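EchA16_2 (Mycobacterium avium subsp. paratuberculosis, PDB 3QYR) probably catalyses the reversible hydration of the double bond of 2-enoyl-CoA thioesters, as an enoyl-CoA hydratase of the crotonase family. Local coordinates at residues 30-33 against 34-38; 145-149 against 150-154. One frame throughout, in Å; residues are numbered along the deposited sequence.

Contact 1. Residues 30-33 against 34-38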
# COMPACT_ATOMS: atom_id res chain seq x y z
N ASN A 30 4.57 -38.44 -1.67
CA ASN A 30 5.42 -37.36 -1.21
C ASN A 30 4.71 -36.39 -0.24
O ASN A 30 5.01 -35.19 -0.21
CB ASN A 30 6.04 -36.63 -2.40
CG ASN A 30 6.72 -37.59 -3.38
OD1 ASN A 30 7.36 -38.61 -2.97
ND2 ASN A 30 6.54 -37.32 -4.68
N ALA A 31 3.78 -36.95 0.54
CA ALA A 31 3.13 -36.22 1.62
C ALA A 31 4.21 -35.68 2.55
O ALA A 31 5.24 -36.31 2.79
CB ALA A 31 2.12 -37.12 2.38
N LEU A 32 3.95 -34.48 3.04
CA LEU A 32 4.91 -33.76 3.85
C LEU A 32 4.61 -34.06 5.33
O LEU A 32 3.77 -33.42 5.95
CB LEU A 32 4.79 -32.26 3.57
CG LEU A 32 5.08 -31.78 2.15
CD1 LEU A 32 4.63 -30.33 2.00
CD2 LEU A 32 6.55 -31.94 1.77
N SER A 33 5.28 -35.08 5.86
CA SER A 33 5.35 -35.38 7.29
C SER A 33 6.19 -34.33 7.94
O SER A 33 6.97 -33.68 7.26
CB SER A 33 6.08 -36.70 7.49
OG SER A 33 7.34 -36.66 6.83
N ALA A 34 6.10 -34.20 9.27
CA ALA A 34 6.99 -33.31 10.05
C ALA A 34 8.46 -33.57 9.70
O ALA A 34 9.21 -32.63 9.46
CB ALA A 34 6.75 -33.46 11.55
N ALA A 35 8.86 -34.84 9.66
CA ALA A 35 10.24 -35.17 9.31
C ALA A 35 10.63 -34.62 7.91
O ALA A 35 11.74 -34.11 7.70
CB ALA A 35 10.47 -36.68 9.38
N LEU A 36 9.72 -34.71 6.95
CA LEU A 36 10.05 -34.29 5.60
C LEU A 36 10.04 -32.80 5.50
O LEU A 36 10.82 -32.25 4.73
CB LEU A 36 9.12 -34.89 4.55
CG LEU A 36 9.44 -34.46 3.10
CD1 LEU A 36 10.93 -34.81 2.72
CD2 LEU A 36 8.47 -35.09 2.15
N ARG A 37 9.18 -32.13 6.27
CA ARG A 37 9.21 -30.67 6.31
C ARG A 37 10.53 -30.19 6.90
O ARG A 37 11.19 -29.32 6.33
CB ARG A 37 8.03 -30.11 7.09
CG ARG A 37 6.70 -30.50 6.48
CD ARG A 37 5.53 -29.73 7.03
NE ARG A 37 5.29 -30.01 8.45
CZ ARG A 37 4.50 -30.97 8.94
NH1 ARG A 37 3.85 -31.81 8.15
NH2 ARG A 37 4.35 -31.06 10.24
N ASP A 38 10.92 -30.74 8.05
CA ASP A 38 12.17 -30.32 8.66
C ASP A 38 13.30 -30.53 7.66
O ASP A 38 14.15 -29.67 7.51
CB ASP A 38 12.46 -31.05 10.01
CG ASP A 38 11.46 -30.68 11.13
OD1 ASP A 38 10.58 -29.79 10.92
OD2 ASP A 38 11.54 -31.30 12.22
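Ser33 and Leu36 meet through two hydrogen bonds that converge on one amide. Leu36 N reaches Ser33 OG at 3.1 Å, and its second, weak bond goes to Ser33 O. Because Ser33 OG is held between its own backbone N and carbonyl carbon (chi1 54°), the hydroxyl accepts from a first-turn N-H, which has no carbonyl four residues back within the helix to bond to. The same Ser33 O takes the straighter bond from Arg37 N at 2.9 Å, with an N-H...O angle of 159°, and so begins the regular helical pattern.

This is a serine N-cap, by which the loop following strand 18-23 of the crotonase fold enters helix 34-49; Glu73 receives the N-H of Ala34 at the same end. A polar side-chain-to-carbonyl contact comes from Arg37, whose chain bends back at chi3 (-65°) and sets NH1 2.7 Å from Leu32 O in a weak hydrogen bond at the guanidinium edge. One face of that group lies over Ala34 CA.

Apolar contact is left to the leucines: Leu32 CD2 touches Leu36 CD2 at 3.7 Å, the two side chains crossing at a slant, and both also rest on Leu23 of strand 18-23.

Contact 2. Residues 145-149 against 150-154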
# COMPACT_ATOMS: atom_id res chain seq x y z
N GLN A 145 -2.57 -14.58 -7.57
CA GLN A 145 -1.44 -13.86 -8.15
C GLN A 145 -0.94 -14.57 -9.39
O GLN A 145 -0.65 -13.94 -10.39
CB GLN A 145 -0.30 -13.78 -7.14
CG GLN A 145 0.79 -12.82 -7.48
CD GLN A 145 1.84 -12.71 -6.37
OE1 GLN A 145 2.28 -13.73 -5.78
NE2 GLN A 145 2.27 -11.50 -6.09
N LYS A 146 -0.83 -15.89 -9.32
CA LYS A 146 -0.17 -16.64 -10.41
C LYS A 146 -1.09 -17.41 -11.38
O LYS A 146 -0.60 -17.79 -12.44
CB LYS A 146 0.90 -17.57 -9.84
CG LYS A 146 1.91 -16.82 -9.01
CD LYS A 146 3.12 -17.67 -8.61
CE LYS A 146 4.07 -16.87 -7.69
NZ LYS A 146 5.46 -17.41 -7.56
N VAL A 147 -2.37 -17.64 -11.03
CA VAL A 147 -3.36 -18.15 -12.02
C VAL A 147 -4.52 -17.25 -12.35
O VAL A 147 -5.34 -17.65 -13.16
CB VAL A 147 -4.03 -19.53 -11.67
CG1 VAL A 147 -3.08 -20.64 -11.87
CG2 VAL A 147 -4.64 -19.54 -10.27
N GLY A 148 -4.62 -16.07 -11.74
CA GLY A 148 -5.78 -15.20 -11.94
C GLY A 148 -6.84 -15.38 -10.85
O GLY A 148 -6.95 -16.45 -10.29
N ILE A 149 -7.63 -14.35 -10.57
CA ILE A 149 -8.59 -14.38 -9.45
C ILE A 149 -9.68 -15.45 -9.63
O ILE A 149 -9.92 -16.24 -8.73
CB ILE A 149 -9.27 -12.98 -9.15
CG1 ILE A 149 -8.25 -11.95 -8.61
CG2 ILE A 149 -10.34 -13.15 -8.11
CD1 ILE A 149 -8.59 -10.44 -8.84
N GLY A 150 -10.33 -15.47 -10.78
CA GLY A 150 -11.49 -16.34 -10.97
C GLY A 150 -11.14 -17.82 -10.96
O GLY A 150 -11.84 -18.65 -10.37
N LEU A 151 -10.04 -18.16 -11.62
CA LEU A 151 -9.53 -19.51 -11.60
C LEU A 151 -9.12 -19.92 -10.19
O LEU A 151 -9.37 -21.05 -9.80
CB LEU A 151 -8.35 -19.64 -12.55
CG LEU A 151 -7.96 -20.99 -13.10
CD1 LEU A 151 -9.20 -21.93 -13.36
CD2 LEU A 151 -7.14 -20.76 -14.40
N ALA A 152 -8.50 -19.02 -9.43
CA ALA A 152 -8.10 -19.34 -8.05
C ALA A 152 -9.34 -19.61 -7.20
O ALA A 152 -9.38 -20.58 -6.40
CB ALA A 152 -7.28 -18.20 -7.41
N ARG A 153 -10.36 -18.77 -7.38
CA ARG A 153 -11.55 -18.93 -6.59
C ARG A 153 -12.27 -20.22 -6.97
O ARG A 153 -12.80 -20.91 -6.09
CB ARG A 153 -12.46 -17.71 -6.73
CG ARG A 153 -11.81 -16.47 -6.11
CD ARG A 153 -12.74 -15.25 -5.92
NE ARG A 153 -11.93 -14.21 -5.36
CZ ARG A 153 -12.29 -12.94 -5.18
NH1 ARG A 153 -13.51 -12.50 -5.52
NH2 ARG A 153 -11.40 -12.09 -4.69
N ARG A 154 -12.28 -20.55 -8.26
CA ARG A 154 -12.94 -21.77 -8.70
C ARG A 154 -12.15 -22.97 -8.21
O ARG A 154 -12.71 -23.99 -7.82
CB ARG A 154 -13.12 -21.79 -10.23
CG ARG A 154 -13.50 -23.15 -10.82
CD ARG A 154 -14.00 -23.04 -12.26
NE ARG A 154 -14.39 -24.35 -12.81
CZ ARG A 154 -15.03 -24.54 -13.96
NH1 ARG A 154 -15.41 -23.50 -14.70
NH2 ARG A 154 -15.31 -25.77 -14.38
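A helix-to-helix junction, where helix 139-147 ends and helix 149-158 begins with Gly148 as the linking residue, is the setting for this contact. Gly148 is the first to leave helical geometry, with a positive phi (95°), a conformation readily adopted by glycine, and it also occupies the N-cap position of the second helix. Its carbonyl accepts the first bond of the new helix: Ala152 N donates to Gly148 O at 3.1 Å, and one residue further on Arg153 N donates to Ile149 O at 2.9 Å.

Among the side chains, Ile149 and Arg153 run side by side in the same direction, one turn apart. Ile149 CG2, placed anti to its backbone N, comes over one face of the guanidinium, toward its rim, and approaches Arg153 NE at 3.3 Å. The arginine is extended from CG to NE, and its NH1 forms a salt bridge with Asp114 of the second subunit. Separately, Val147 CG2 lies 4.1 Å from Ala152 CB, and Val147 CB is 4.3 Å from Leu151 CD2; Val147 and Leu151 both also touch Ala170 of helix 164-170. With the second helix presenting arginines to a neighbouring subunit, the arrangement is a glycine-linked helix-to-helix junction at a subunit interface of the hexamer, in an enzyme of the crotonase fold.

Both contacts illustrate how a helix is started, yet they do so in different surroundings. Contact 1 and contact 2 lie on opposite sides of the chain's centre, with their own centres about 27 Å apart and nearest atoms about 16 Å apart. Each is partly buried. Residues 30-38 carry the chain from loop to helix beside the larger sheet, and no other subunit touches them; residues 145-154 join two helices and face two neighbouring copies. In both, the N-cap carbonyl accepts the i+4 amide, but only Ser33 adds a side-chain hydroxyl, which Gly148 cannot supply. Each has an arginine, but Arg37 turns back to its own loop while Arg153 reaches across to another chain.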